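Local coordinates for protein metal-dependent hydrolase (Lactobacillus plantarum, PDB 2F6K) that probably catalyses the metal-dependent decarboxylation of an aminocarboxymuconate semialdehyde, using a manganese ion held in an amidohydrolase-type TIM barrel, at residues His9-Thr13 / Ser14-Ala18; Gly25-Gly29 / Trp30-Glu34; Gln111-Gln115 / Asp116-Gly120; Ser265-Tyr269 / Thr270-Gly274. One frame throughout, in Å; residues are numbered along the deposited sequence.

Contacts 1 and 4 meet at the manganese ion, which H9 and D266 bind together with H7, H154 and two waters. Their centres lie 17 Å apart, yet H9 N comes within 2.8 Å of I267 O, probably as a hydrogen bond. Contact 2, centred 12 Å from contact 1, belongs to a nearby loop whose W30 side chain comes to about 9 Å from the ion: L11 CD2 is 3.7 Å from T32 CG2, and W30 NE1 lies 3.0 Å from Y269 O of contact 4, a probable hydrogen bond. Contact 3 stands apart. Its nearest atoms are about 9 Å from contact 1 and about 14 Å from contact 4, and it turns a barrel helix into the next strand.

Contact 1 (His9-Thr13 / Ser14-Ala18). With MN (manganese (II) ion), chain C.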
loop_
_atom_site.group_PDB
_atom_site.type_symbol
_atom_site.label_atom_id
_atom_site.label_comp_id
_atom_site.label_asym_id
_atom_site.label_seq_id
_atom_site.Cartn_x
_atom_site.Cartn_y
_atom_site.Cartn_z
ATOM N N HIS A 9 14.732 -18.781 19.486
ATOM C CA HIS A 9 13.758 -17.917 20.157
ATOM C C HIS A 9 13.007 -18.420 21.394
ATOM O O HIS A 9 12.982 -19.616 21.703
ATOM C CB HIS A 9 12.711 -17.458 19.138
ATOM C CG HIS A 9 13.284 -16.852 17.893
ATOM N ND1 HIS A 9 14.021 -15.689 17.899
ATOM C CD2 HIS A 9 13.202 -17.238 16.597
ATOM C CE1 HIS A 9 14.367 -15.383 16.660
ATOM N NE2 HIS A 9 13.882 -16.307 15.849
ATOM N N TYR A 10 12.379 -17.469 22.086
ATOM C CA TYR A 10 11.577 -17.755 23.271
ATOM C C TYR A 10 10.309 -16.910 23.175
ATOM O O TYR A 10 10.289 -15.905 22.469
ATOM C CB TYR A 10 12.350 -17.417 24.556
ATOM C CG TYR A 10 12.685 -15.950 24.757
ATOM C CD1 TYR A 10 12.158 -15.235 25.831
ATOM C CD2 TYR A 10 13.541 -15.284 23.885
ATOM C CE1 TYR A 10 12.474 -13.890 26.034
ATOM C CE2 TYR A 10 13.861 -13.938 24.082
ATOM C CZ TYR A 10 13.325 -13.251 25.156
ATOM O OH TYR A 10 13.648 -11.929 25.353
ATOM N N LEU A 11 9.248 -17.322 23.863
ATOM C CA LEU A 11 7.994 -16.575 23.818
ATOM C C LEU A 11 7.399 -16.305 25.196
ATOM O O LEU A 11 6.802 -17.192 25.799
ATOM C CB LEU A 11 6.953 -17.313 22.961
ATOM C CG LEU A 11 7.171 -17.367 21.442
ATOM C CD1 LEU A 11 8.266 -18.363 21.095
ATOM C CD2 LEU A 11 5.885 -17.773 20.757
ATOM N N PRO A 12 7.573 -15.075 25.718
ATOM C CA PRO A 12 7.032 -14.703 27.032
ATOM C C PRO A 12 5.508 -14.874 26.995
ATOM O O PRO A 12 4.880 -14.695 25.946
ATOM C CB PRO A 12 7.433 -13.234 27.167
ATOM C CG PRO A 12 8.727 -13.168 26.421
ATOM C CD PRO A 12 8.413 -13.991 25.175
ATOM N N THR A 13 4.906 -15.214 28.126
ATOM C CA THR A 13 3.466 -15.406 28.135
ATOM C C THR A 13 2.723 -14.138 27.729
ATOM O O THR A 13 1.725 -14.209 27.011
ATOM C CB THR A 13 2.974 -15.889 29.512
ATOM O OG1 THR A 13 3.538 -15.066 30.535
ATOM C CG2 THR A 13 3.391 -17.331 29.746
ATOM N N SER A 14 3.214 -12.980 28.165
ATOM C CA SER A 14 2.577 -11.711 27.826
ATOM C C SER A 14 2.655 -11.460 26.328
ATOM O O SER A 14 1.765 -10.845 25.749
ATOM C CB SER A 14 3.249 -10.549 28.571
ATOM O OG SER A 14 4.631 -10.459 28.261
ATOM N N TYR A 15 3.732 -11.924 25.705
ATOM C CA TYR A 15 3.914 -11.759 24.268
ATOM C C TYR A 15 2.900 -12.633 23.522
ATOM O O TYR A 15 2.298 -12.199 22.538
ATOM C CB TYR A 15 5.337 -12.160 23.877
ATOM C CG TYR A 15 5.611 -12.139 22.391
ATOM C CD1 TYR A 15 5.653 -10.938 21.685
ATOM C CD2 TYR A 15 5.843 -13.320 21.694
ATOM C CE1 TYR A 15 5.922 -10.915 20.320
ATOM C CE2 TYR A 15 6.115 -13.310 20.331
ATOM C CZ TYR A 15 6.156 -12.105 19.648
ATOM O OH TYR A 15 6.461 -12.090 18.300
ATOM N N VAL A 16 2.721 -13.864 23.998
ATOM C CA VAL A 16 1.775 -14.799 23.399
ATOM C C VAL A 16 0.354 -14.244 23.505
ATOM O O VAL A 16 -0.424 -14.316 22.552
ATOM C CB VAL A 16 1.832 -16.180 24.107
ATOM C CG1 VAL A 16 0.689 -17.065 23.643
ATOM C CG2 VAL A 16 3.162 -16.860 23.811
ATOM N N GLU A 17 0.014 -13.685 24.666
ATOM C CA GLU A 17 -1.321 -13.127 24.858
ATOM C C GLU A 17 -1.513 -11.907 23.970
ATOM O O GLU A 17 -2.618 -11.640 23.499
ATOM C CB GLU A 17 -1.547 -12.748 26.322
ATOM C CG GLU A 17 -1.175 -13.862 27.285
ATOM C CD GLU A 17 -1.719 -13.654 28.689
ATOM O OE1 GLU A 17 -1.760 -12.494 29.161
ATOM O OE2 GLU A 17 -2.092 -14.664 29.329
ATOM N N ALA A 18 -0.435 -11.167 23.737
ATOM C CA ALA A 18 -0.514 -9.988 22.887
ATOM C C ALA A 18 -0.757 -10.416 21.435
ATOM O O ALA A 18 -1.465 -9.738 20.685
ATOM C CB ALA A 18 0.780 -9.169 22.995
HETATM MN MN MN C . 13.904 -16.291 13.574
HETATM O O HOH W 1 13.495 -16.520 11.542
HETATM O O HOH W 2 11.638 -16.568 13.895
#
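L11 and V16 meet with their side chains at about a right angle, L11 CB resting 3.9 Å from V16 CG2. The same leucine turns its branch point to the edge of the Y15 ring, close to the ring plane, with L11 CG 4.3 Å from Y15 CD2. P12 comes at Y15 from a different quarter: its ring carbon CD packs 3.8 Å from Y15 CB, at the root of the aromatic side chain. In Y15, CG lies anti to the backbone N (chi1 175°), which turns the ring edge to L11 CG and carries OH to the P59 carbonyl, with which it hydrogen-bonds. All this happens where a barrel strand gives way to a helix. Strand 3-9, the first of the TIM barrel, ends in the H-x-H metal motif of amidohydrolases formed by H7 and H9, and H9 NE2 binds manganese at 2.3 Å. Three residues later P12 occupies the N-cap position of helix 13-22. Its carbonyl receives the first helical bond, from V16 N to P12 O at 3.0 Å and nearly straight on (C=O...N 162°), while Y15 N adds a weak bond to that oxygen. The next bond in the series, E17 N to T13 O at 2.9 Å, continues the helix. S14 and P12 also lean on helix 66-86, S14 touching L72 and A75 and P12 touching D79.

Contact 2 (Gly25-Gly29 / Trp30-Glu34)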
loop_
_atom_site.group_PDB
_atom_site.type_symbol
_atom_site.label_atom_id
_atom_site.label_comp_id
_atom_site.label_asym_id
_atom_site.label_seq_id
_atom_site.Cartn_x
_atom_site.Cartn_y
_atom_site.Cartn_z
ATOM N N GLY A 25 -5.814 -14.688 13.257
ATOM C CA GLY A 25 -5.224 -15.826 12.572
ATOM C C GLY A 25 -3.791 -16.085 13.012
ATOM O O GLY A 25 -3.404 -15.720 14.124
ATOM N N ASP A 26 -2.999 -16.717 12.150
ATOM C CA ASP A 26 -1.609 -17.014 12.481
ATOM C C ASP A 26 -0.699 -15.854 12.088
ATOM O O ASP A 26 -0.674 -15.442 10.934
ATOM C CB ASP A 26 -1.134 -18.287 11.769
ATOM C CG ASP A 26 -1.990 -19.503 12.092
ATOM O OD1 ASP A 26 -2.362 -19.697 13.269
ATOM O OD2 ASP A 26 -2.279 -20.279 11.158
ATOM N N PRO A 27 0.063 -15.313 13.052
ATOM C CA PRO A 27 0.966 -14.194 12.763
ATOM C C PRO A 27 1.896 -14.514 11.590
ATOM O O PRO A 27 2.471 -15.604 11.519
ATOM C CB PRO A 27 1.717 -14.013 14.080
ATOM C CG PRO A 27 0.710 -14.449 15.100
ATOM C CD PRO A 27 0.135 -15.693 14.474
ATOM N N ASP A 28 2.027 -13.562 10.668
ATOM C CA ASP A 28 2.874 -13.728 9.486
ATOM C C ASP A 28 2.442 -14.933 8.650
ATOM O O ASP A 28 3.226 -15.455 7.860
ATOM C CB ASP A 28 4.343 -13.909 9.893
ATOM C CG ASP A 28 4.922 -12.688 10.591
ATOM O OD1 ASP A 28 4.701 -11.555 10.109
ATOM O OD2 ASP A 28 5.614 -12.869 11.616
ATOM N N GLY A 29 1.200 -15.373 8.825
ATOM C CA GLY A 29 0.717 -16.525 8.086
ATOM C C GLY A 29 1.452 -17.788 8.501
ATOM O O GLY A 29 1.486 -18.775 7.765
ATOM N N TRP A 30 2.041 -17.756 9.691
ATOM C CA TRP A 30 2.795 -18.887 10.227
ATOM C C TRP A 30 2.281 -19.077 11.658
ATOM O O TRP A 30 2.350 -18.157 12.468
ATOM C CB TRP A 30 4.289 -18.533 10.196
ATOM C CG TRP A 30 5.247 -19.672 10.434
ATOM C CD1 TRP A 30 5.657 -20.168 11.644
ATOM C CD2 TRP A 30 5.933 -20.440 9.433
ATOM N NE1 TRP A 30 6.561 -21.196 11.456
ATOM C CE2 TRP A 30 6.746 -21.381 10.110
ATOM C CE3 TRP A 30 5.943 -20.423 8.029
ATOM C CZ2 TRP A 30 7.557 -22.297 9.430
ATOM C CZ3 TRP A 30 6.750 -21.335 7.352
ATOM C CH2 TRP A 30 7.546 -22.257 8.054
ATOM N N PRO A 31 1.739 -20.268 11.978
ATOM C CA PRO A 31 1.201 -20.576 13.312
ATOM C C PRO A 31 2.187 -20.433 14.477
ATOM O O PRO A 31 3.268 -21.032 14.478
ATOM C CB PRO A 31 0.682 -22.008 13.153
ATOM C CG PRO A 31 1.627 -22.590 12.167
ATOM C CD PRO A 31 1.747 -21.476 11.136
ATOM N N THR A 32 1.799 -19.632 15.466
ATOM C CA THR A 32 2.627 -19.397 16.637
ATOM C C THR A 32 2.961 -20.714 17.321
ATOM O O THR A 32 2.070 -21.491 17.661
ATOM C CB THR A 32 1.916 -18.461 17.634
ATOM O OG1 THR A 32 1.735 -17.182 17.017
ATOM C CG2 THR A 32 2.749 -18.278 18.904
ATOM N N PRO A 33 4.258 -20.985 17.526
ATOM C CA PRO A 33 4.716 -22.220 18.170
ATOM C C PRO A 33 4.637 -22.203 19.695
ATOM O O PRO A 33 4.717 -21.139 20.313
ATOM C CB PRO A 33 6.154 -22.342 17.670
ATOM C CG PRO A 33 6.589 -20.921 17.625
ATOM C CD PRO A 33 5.400 -20.212 17.003
ATOM N N GLU A 34 4.468 -23.381 20.295
ATOM C CA GLU A 34 4.420 -23.493 21.752
ATOM C C GLU A 34 5.864 -23.507 22.243
ATOM O O GLU A 34 6.759 -23.980 21.541
ATOM C CB GLU A 34 3.716 -24.777 22.186
ATOM C CG GLU A 34 2.294 -24.898 21.693
ATOM C CD GLU A 34 1.576 -26.097 22.278
ATOM O OE1 GLU A 34 2.220 -27.159 22.441
ATOM O OE2 GLU A 34 0.364 -25.981 22.564
HETATM O O HOH W 3 -1.170 -19.060 15.542
#
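D26 and P31 lie against each other where the chain doubles back, and the aspartate can be read atom by atom. Its CB sits on the W30-P31 peptide, 3.5 Å from P31 N. The next atom, D26 CG, set anti to its own carbonyl carbon (chi1 -57°), passes on to the proline ring and lies 3.6 Å from P31 CA. At the tip, OD1 lies near P31 CB and accepts a hydrogen bond from water 3 at 2.6 Å; that water in turn accepts one from T32 N at 3.0 Å, so a single solvent molecule joins the carboxylate to the backbone. OD2 stands farther off, 4.0 Å from P31 CB. Two overlapping turns make the bend. G29 N bonds to D26 O, a type II turn, and W30 N bonds to P27 O at 2.9 Å, a type I' turn with D28 and G29 at positive phi; the W30 donor stands 47° above the P27 carbonyl plane. P27 and T32 cross at about a right angle, P27 CD 3.4 Å from T32 OG1. The whole bend belongs to the loop between helices 13-22 and 37-46, with D28 against V171 and F176 of helix 171-189, W30 against P172, and the indole NE1 bonded to Y269 O in the loop after strand 261-262.

Contact 3 (Gln111-Gln115 / Asp116-Gly120); sequences QALDQ and DGALG
Q111 NE2 gives a hydrogen bond to D116 OD2 at 2.9 Å, taken on the syn lone pair of the carboxylate. The acceptor lies close to the plane of the glutamine amide, yet the two flat groups stand nearly upright to one another, 77° apart. Q111 reaches this point as an extended chain whose CG is anti to its own N (chi1 -175°). The backbone repeats the pairing: D116 N bonds to Q111 O at 3.1 Å, and that oxygen also accepts from Q115 N. Since D116 OD1 forms a salt bridge with K81, an alanine here would be likely to leave both the glutamine amide and the lysine without their partner. One step on, A118 N bonds to A112 O at 3.1 Å, and water 4 links L113 O to G117 N. Packing follows: A118 CB lies 4.1 Å from A112 CB and 3.9 Å from L113 CD2, and the same leucine methyl reaches G120 CA at 3.6 Å. A118 and A112 also touch A95 of strand 91-95. G117, at positive phi, makes the turn, and G120 leads toward strand 120-124. This is an alpha-to-beta connection of a TIM barrel, in which the end of helix 102-114 is wound off and led into the fourth strand, away from the manganese site.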
loop_
_atom_site.group_PDB
_atom_site.type_symbol
_atom_site.label_atom_id
_atom_site.label_comp_id
_atom_site.label_asym_id
_atom_site.label_seq_id
_atom_site.Cartn_x
_atom_site.Cartn_y
_atom_site.Cartn_z
ATOM N N GLN A 111 20.158 0.399 29.890
ATOM C CA GLN A 111 19.794 -0.501 30.966
ATOM C C GLN A 111 20.112 -1.968 30.660
ATOM O O GLN A 111 20.744 -2.653 31.460
ATOM C CB GLN A 111 18.309 -0.336 31.253
ATOM C CG GLN A 111 17.807 -1.114 32.434
ATOM C CD GLN A 111 16.296 -1.154 32.468
ATOM O OE1 GLN A 111 15.628 -0.143 32.209
ATOM N NE2 GLN A 111 15.743 -2.319 32.797
ATOM N N ALA A 112 19.676 -2.435 29.494
ATOM C CA ALA A 112 19.880 -3.823 29.070
ATOM C C ALA A 112 21.347 -4.229 29.046
ATOM O O ALA A 112 21.725 -5.279 29.579
ATOM C CB ALA A 112 19.268 -4.038 27.681
ATOM N N LEU A 113 22.169 -3.395 28.418
ATOM C CA LEU A 113 23.592 -3.669 28.299
ATOM C C LEU A 113 24.420 -3.334 29.537
ATOM O O LEU A 113 25.292 -4.110 29.919
ATOM C CB LEU A 113 24.162 -2.941 27.076
ATOM C CG LEU A 113 23.494 -3.330 25.748
ATOM C CD1 LEU A 113 24.202 -2.652 24.586
ATOM C CD2 LEU A 113 23.540 -4.842 25.570
ATOM N N ASP A 114 24.143 -2.205 30.181
ATOM C CA ASP A 114 24.924 -1.807 31.348
ATOM C C ASP A 114 24.615 -2.510 32.666
ATOM O O ASP A 114 25.450 -2.499 33.573
ATOM C CB ASP A 114 24.815 -0.300 31.579
ATOM C CG ASP A 114 25.330 0.515 30.413
ATOM O OD1 ASP A 114 26.091 -0.034 29.584
ATOM O OD2 ASP A 114 24.979 1.718 30.344
ATOM N N GLN A 115 23.437 -3.111 32.803
ATOM C CA GLN A 115 23.126 -3.761 34.072
ATOM C C GLN A 115 22.255 -5.015 34.059
ATOM O O GLN A 115 22.240 -5.763 35.036
ATOM C CB GLN A 115 22.535 -2.725 35.042
ATOM C CG GLN A 115 21.581 -1.741 34.397
ATOM C CD GLN A 115 21.515 -0.415 35.146
ATOM O OE1 GLN A 115 22.543 0.140 35.535
ATOM N NE2 GLN A 115 20.305 0.104 35.333
ATOM N N ASP A 116 21.545 -5.271 32.968
ATOM C CA ASP A 116 20.691 -6.448 32.936
ATOM C C ASP A 116 21.311 -7.690 32.305
ATOM O O ASP A 116 20.647 -8.708 32.136
ATOM C CB ASP A 116 19.364 -6.097 32.271
ATOM C CG ASP A 116 18.579 -5.082 33.080
ATOM O OD1 ASP A 116 18.586 -5.207 34.325
ATOM O OD2 ASP A 116 17.959 -4.169 32.483
ATOM N N GLY A 117 22.593 -7.605 31.971
ATOM C CA GLY A 117 23.282 -8.744 31.400
ATOM C C GLY A 117 22.936 -9.184 29.989
ATOM O O GLY A 117 23.128 -10.352 29.649
ATOM N N ALA A 118 22.436 -8.278 29.158
ATOM C CA ALA A 118 22.119 -8.648 27.786
ATOM C C ALA A 118 23.432 -8.763 27.009
ATOM O O ALA A 118 24.360 -7.997 27.250
ATOM C CB ALA A 118 21.215 -7.595 27.152
ATOM N N LEU A 119 23.516 -9.722 26.091
ATOM C CA LEU A 119 24.729 -9.906 25.297
ATOM C C LEU A 119 24.700 -8.946 24.122
ATOM O O LEU A 119 25.667 -8.837 23.368
ATOM C CB LEU A 119 24.822 -11.353 24.779
ATOM C CG LEU A 119 24.862 -12.437 25.869
ATOM C CD1 LEU A 119 24.862 -13.822 25.255
ATOM C CD2 LEU A 119 26.103 -12.236 26.735
ATOM N N GLY A 120 23.574 -8.255 23.981
ATOM C CA GLY A 120 23.393 -7.313 22.891
ATOM C C GLY A 120 21.907 -7.097 22.651
ATOM O O GLY A 120 21.097 -7.358 23.531
HETATM O O HOH W 4 25.131 -5.651 32.413
#

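Contact 4 (Ser265-Tyr269 / Thr270-Gly274). With MN (manganese (II) ion), chain C.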
loop_
_atom_site.group_PDB
_atom_site.type_symbol
_atom_site.label_atom_id
_atom_site.label_comp_id
_atom_site.label_asym_id
_atom_site.label_seq_id
_atom_site.Cartn_x
_atom_site.Cartn_y
_atom_site.Cartn_z
ATOM N N SER A 265 19.656 -21.983 14.549
ATOM C CA SER A 265 18.694 -23.066 14.334
ATOM C C SER A 265 17.281 -22.565 14.026
ATOM O O SER A 265 16.528 -23.211 13.297
ATOM C CB SER A 265 18.651 -23.994 15.551
ATOM O OG SER A 265 18.001 -23.368 16.634
ATOM N N ASP A 266 16.940 -21.415 14.595
ATOM C CA ASP A 266 15.641 -20.773 14.413
ATOM C C ASP A 266 14.475 -21.502 15.062
ATOM O O ASP A 266 13.342 -21.375 14.602
ATOM C CB ASP A 266 15.331 -20.574 12.927
ATOM C CG ASP A 266 14.519 -19.318 12.666
ATOM O OD1 ASP A 266 14.059 -18.683 13.639
ATOM O OD2 ASP A 266 14.346 -18.962 11.485
ATOM N N ILE A 267 14.741 -22.272 16.116
ATOM C CA ILE A 267 13.671 -22.972 16.819
ATOM C C ILE A 267 13.035 -21.920 17.726
ATOM O O ILE A 267 13.700 -20.965 18.122
ATOM C CB ILE A 267 14.201 -24.115 17.715
ATOM C CG1 ILE A 267 15.157 -23.544 18.769
ATOM C CG2 ILE A 267 14.885 -25.174 16.876
ATOM C CD1 ILE A 267 15.513 -24.518 19.881
ATOM N N PRO A 268 11.753 -22.096 18.092
ATOM C CA PRO A 268 10.907 -23.218 17.691
ATOM C C PRO A 268 10.023 -22.909 16.484
ATOM O O PRO A 268 9.131 -23.689 16.148
ATOM C CB PRO A 268 10.099 -23.483 18.952
ATOM C CG PRO A 268 9.821 -22.100 19.427
ATOM C CD PRO A 268 11.151 -21.381 19.234
ATOM N N TYR A 269 10.269 -21.780 15.826
ATOM C CA TYR A 269 9.467 -21.416 14.666
ATOM C C TYR A 269 9.692 -22.421 13.554
ATOM O O TYR A 269 8.760 -22.779 12.836
ATOM C CB TYR A 269 9.781 -19.987 14.235
ATOM C CG TYR A 269 9.245 -18.995 15.240
ATOM C CD1 TYR A 269 8.011 -18.368 15.047
ATOM C CD2 TYR A 269 9.943 -18.735 16.430
ATOM C CE1 TYR A 269 7.480 -17.507 16.019
ATOM C CE2 TYR A 269 9.425 -17.882 17.399
ATOM C CZ TYR A 269 8.197 -17.275 17.190
ATOM O OH TYR A 269 7.695 -16.450 18.161
ATOM N N THR A 270 10.933 -22.869 13.405
ATOM C CA THR A 270 11.233 -23.909 12.436
ATOM C C THR A 270 11.040 -25.154 13.309
ATOM O O THR A 270 11.612 -25.236 14.401
ATOM C CB THR A 270 12.699 -23.867 11.957
ATOM O OG1 THR A 270 12.924 -22.681 11.186
ATOM C CG2 THR A 270 13.018 -25.105 11.110
ATOM N N PRO A 271 10.211 -26.116 12.862
ATOM C CA PRO A 271 9.972 -27.338 13.642
ATOM C C PRO A 271 11.288 -27.935 14.124
ATOM O O PRO A 271 12.268 -27.978 13.378
ATOM C CB PRO A 271 9.268 -28.254 12.644
ATOM C CG PRO A 271 8.513 -27.304 11.789
ATOM C CD PRO A 271 9.510 -26.174 11.567
ATOM N N LEU A 272 11.314 -28.403 15.363
ATOM C CA LEU A 272 12.530 -28.983 15.902
ATOM C C LEU A 272 13.174 -30.064 15.023
ATOM O O LEU A 272 14.398 -30.091 14.877
ATOM C CB LEU A 272 12.267 -29.520 17.307
ATOM C CG LEU A 272 12.531 -28.513 18.438
ATOM C CD1 LEU A 272 11.643 -27.279 18.270
ATOM C CD2 LEU A 272 12.295 -29.194 19.795
ATOM N N ASP A 273 12.371 -30.949 14.440
ATOM C CA ASP A 273 12.929 -31.988 13.581
ATOM C C ASP A 273 13.548 -31.389 12.326
ATOM O O ASP A 273 14.567 -31.869 11.836
ATOM C CB ASP A 273 11.855 -33.001 13.181
ATOM C CG ASP A 273 11.476 -33.921 14.318
ATOM O OD1 ASP A 273 12.377 -34.618 14.847
ATOM O OD2 ASP A 273 10.279 -33.951 14.687
ATOM N N GLY A 274 12.929 -30.341 11.801
ATOM C CA GLY A 274 13.457 -29.713 10.607
ATOM C C GLY A 274 14.749 -28.972 10.915
ATOM O O GLY A 274 15.654 -28.896 10.085
HETATM MN MN MN C . 13.904 -16.291 13.574
HETATM O O HOH W 1 13.495 -16.520 11.542
HETATM O O HOH W 2 11.638 -16.568 13.895
#
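The peptide bond between I267 and P268 is cis, and the two residues it joins both lie against one methyl group, L272 CD1. This kink follows the eighth strand of a TIM barrel, where amidohydrolases carry their metal-binding aspartate, here D266. The aspartate is itself unusual in having positive phi (69°). Its carbonyl closes the turn by accepting from T270 N at 3.1 Å, with the donor tilted 29° from the carbonyl plane, an i to i+4 bond that spans the cis proline. The T270 side chain stands across that of D266 at about a right angle, and T270 OG1 is 3.6 Å from D266 CB; this places the threonine over the root of the metal ligand. On the other side of the turn, I267 CB meets L272 CD1 at 4.1 Å, and P268 CB reaches the same methyl at 4.2 Å. L272 is the first residue of helix 272-284, with P271 at the N-cap, and I267 and L272 share F43 of helix 37-46 as a further neighbour. The Y269 ring lies almost perpendicular to the H9 imidazole. Within the metal site the D266 carboxylate divides its work: OD1 binds manganese at 2.4 Å, while OD2 accepts a hydrogen bond at 2.6 Å from water 1, itself a ligand of the ion.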